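Geranyltranstransferase (Agrobacterium tumefaciens, PDB 2H8O) makes farnesyl diphosphate by condensing geranyl diphosphate with isopentenyl diphosphate, as a member of the all-helical polyprenyl synthetase family. Local coordinates at the interface of chains A and B. Residues are numbered along the deposited sequence; one frame, centred on the assembly and turned at random. Chains: chain A/B, Geranyltranstransferase.

The interface of chains A and B. Residues chain A 63-66, 164, 168; chain B 183, 186-187.
A two-fold symmetric interface between identical subunits of a polyprenyl synthetase, an all-helical family whose short-chain members are typically homodimers, is pinned here by one arginine reaching into the partner, with a symmetric twin. B:Arg187, near the end of helix 175-189, passes between the loop 63-66 of chain A and the end of its helix 148-167, showing how a long side chain can tie separate segments of a neighbour together. The chain is bent at chi2 (-95°, about CB-CG), which brings the guanidinium over B:Ile183, one turn back on its own helix, while NE and NH1 face chain A. NE forms a salt bridge with the carboxylate oxygen OD2 of A:Asp164 at 2.9 Å, a nearly straight bond lying in the guanidinium plane and meeting the syn side of the acid, though tilted from the carboxylate plane. The two flat groups are turned 57° apart, so the pair is not coplanar, and the bonds from NE and NH2 to OD1 are bent and weak. On this helix-end side NH2 also makes a weak bond to the hydroxyl OG of A:Ser168, itself positioned by donating to the carbonyl O of A:Asp164 (2.7 Å). On the loop side NH1 donates to the backbone carbonyl O of A:Ala64 at 2.8 Å. CG2 of B:Ile183 covers the centre of one guanidinium face, and CB of A:Arg63 lies more loosely toward the rim of the other. Nearer the backbone of B:Arg187, its CB packs on CB of A:Asp65 at 3.7 Å. A:Glu66 lays its CG against CD of the arginine at 3.8 Å, and its OE1 accepts a hydrogen bond from the backbone N of A:Arg63, bracing the loop. The methyl of B:Ala186 touches CB of A:Asp164.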
ATOM      1  N   ARG A  63      -3.725  16.192  -6.911  1.00 22.27           N
ATOM      2  CA  ARG A  63      -3.442  16.761  -5.613  1.00 22.71           C
ATOM      3  C   ARG A  63      -2.003  17.275  -5.555  1.00 22.90           C
ATOM      4  O   ARG A  63      -1.186  17.001  -6.447  1.00 21.75           O
ATOM      5  CB  ARG A  63      -3.661  15.720  -4.526  1.00 24.05           C
ATOM      6  CG  ARG A  63      -5.074  15.685  -4.018  1.00 25.83           C
ATOM      7  CD  ARG A  63      -6.097  15.491  -5.095  1.00 27.07           C
ATOM      8  NE  ARG A  63      -7.407  15.283  -4.483  1.00 27.44           N
ATOM      9  CZ  ARG A  63      -8.504  14.933  -5.145  1.00 26.74           C
ATOM     10  NH1 ARG A  63      -9.634  14.755  -4.477  1.00 27.21           N
ATOM     11  NH2 ARG A  63      -8.474  14.747  -6.455  1.00 24.51           N
ATOM     12  N   ALA A  64      -1.686  18.005  -4.485  1.00 23.19           N
ATOM     13  CA  ALA A  64      -0.301  18.349  -4.219  1.00 22.75           C
ATOM     14  C   ALA A  64       0.551  17.084  -4.311  1.00 21.98           C
ATOM     15  O   ALA A  64       0.179  16.014  -3.810  1.00 23.03           O
ATOM     16  CB  ALA A  64      -0.152  19.005  -2.822  1.00 22.37           C
ATOM     17  N   ASP A  65       1.682  17.177  -4.988  1.00 21.43           N
ATOM     18  CA  ASP A  65       2.624  16.073  -5.058  1.00 21.26           C
ATOM     19  C   ASP A  65       2.260  14.978  -6.067  1.00 21.25           C
ATOM     20  O   ASP A  65       2.990  13.987  -6.197  1.00 23.11           O
ATOM     21  CB  ASP A  65       2.780  15.447  -3.662  1.00 21.87           C
ATOM     22  CG  ASP A  65       4.176  15.092  -3.352  1.00 25.56           C
ATOM     23  OD1 ASP A  65       4.991  15.138  -4.306  1.00 28.26           O
ATOM     24  OD2 ASP A  65       4.459  14.806  -2.153  1.00 22.77           O
ATOM     25  N   GLU A  66       1.121  15.134  -6.744  1.00 19.06           N
ATOM     26  CA  GLU A  66       0.751  14.296  -7.863  1.00 18.75           C
ATOM     27  C   GLU A  66       1.009  15.045  -9.148  1.00 18.38           C
ATOM     28  O   GLU A  66       0.783  16.271  -9.229  1.00 19.91           O
ATOM     29  CB  GLU A  66      -0.741  13.955  -7.810  1.00 17.74           C
ATOM     30  CG  GLU A  66      -1.148  13.103  -6.607  1.00 17.81           C
ATOM     31  CD  GLU A  66      -2.641  12.794  -6.548  1.00 19.28           C
ATOM     32  OE1 GLU A  66      -3.423  13.404  -7.316  1.00 18.17           O
ATOM     33  OE2 GLU A  66      -3.041  11.915  -5.743  1.00 20.09           O
ATOM     34  N   ASP A 164      -2.466   7.175   1.838  1.00 16.40           N
ATOM     35  CA  ASP A 164      -2.605   8.614   1.610  1.00 16.08           C
ATOM     36  C   ASP A 164      -3.788   9.203   2.386  1.00 15.57           C
ATOM     37  O   ASP A 164      -3.651  10.204   3.058  1.00 16.71           O
ATOM     38  CB  ASP A 164      -2.758   8.891   0.108  1.00 16.78           C
ATOM     39  CG  ASP A 164      -2.665  10.366  -0.248  1.00 18.98           C
ATOM     40  OD1 ASP A 164      -2.239  11.194   0.584  1.00 21.33           O
ATOM     41  OD2 ASP A 164      -3.009  10.707  -1.405  1.00 20.98           O
ATOM     42  N   SER A 168      -3.099  11.950   5.321  1.00 17.04           N
ATOM     43  CA  SER A 168      -3.233  13.283   4.728  0.50 17.71           C
ATOM     44  C   SER A 168      -3.676  14.341   5.729  1.00 17.99           C
ATOM     45  O   SER A 168      -4.396  14.063   6.684  1.00 16.95           O
ATOM     46  CB  SER A 168      -4.199  13.269   3.531  0.50 17.72           C
ATOM     47  OG  SER A 168      -3.554  12.776   2.369  0.50 17.48           O
TER
ATOM     48  N   ILE B 183       2.449  10.286   3.360  1.00 15.81           N
ATOM     49  CA  ILE B 183       1.806  11.102   2.309  1.00 15.77           C
ATOM     50  C   ILE B 183       2.718  11.180   1.090  1.00 15.22           C
ATOM     51  O   ILE B 183       2.303  10.907  -0.030  1.00 14.90           O
ATOM     52  CB  ILE B 183       1.437  12.530   2.805  1.00 15.26           C
ATOM     53  CG1 ILE B 183       0.461  12.488   3.990  1.00 16.81           C
ATOM     54  CG2 ILE B 183       0.878  13.387   1.654  1.00 16.99           C
ATOM     55  CD1 ILE B 183       0.457  13.802   4.774  1.00 17.76           C
ATOM     56  N   ALA B 186       3.027   7.757  -0.730  1.00 15.87           N
ATOM     57  CA  ALA B 186       1.764   7.383  -1.352  1.00 15.18           C
ATOM     58  C   ALA B 186       1.495   8.218  -2.604  1.00 15.68           C
ATOM     59  O   ALA B 186       1.037   7.667  -3.622  1.00 16.63           O
ATOM     60  CB  ALA B 186       0.616   7.517  -0.343  1.00 15.55           C
ATOM     61  N   ARG B 187       1.804   9.518  -2.532  1.00 15.34           N
ATOM     62  CA  ARG B 187       1.605  10.395  -3.685  1.00 15.39           C
ATOM     63  C   ARG B 187       2.578  10.037  -4.784  1.00 14.94           C
ATOM     64  O   ARG B 187       2.196   9.991  -5.946  1.00 15.59           O
ATOM     65  CB  ARG B 187       1.734  11.876  -3.310  1.00 15.88           C
ATOM     66  CG  ARG B 187       0.701  12.311  -2.287  1.00 18.78           C
ATOM     67  CD  ARG B 187      -0.556  12.933  -2.846  1.00 25.09           C
ATOM     68  NE  ARG B 187      -1.471  13.121  -1.718  1.00 24.91           N
ATOM     69  CZ  ARG B 187      -1.590  14.219  -0.987  1.00 26.95           C
ATOM     70  NH1 ARG B 187      -0.923  15.319  -1.290  1.00 26.20           N
ATOM     71  NH2 ARG B 187      -2.441  14.222   0.040  1.00 27.93           N
TER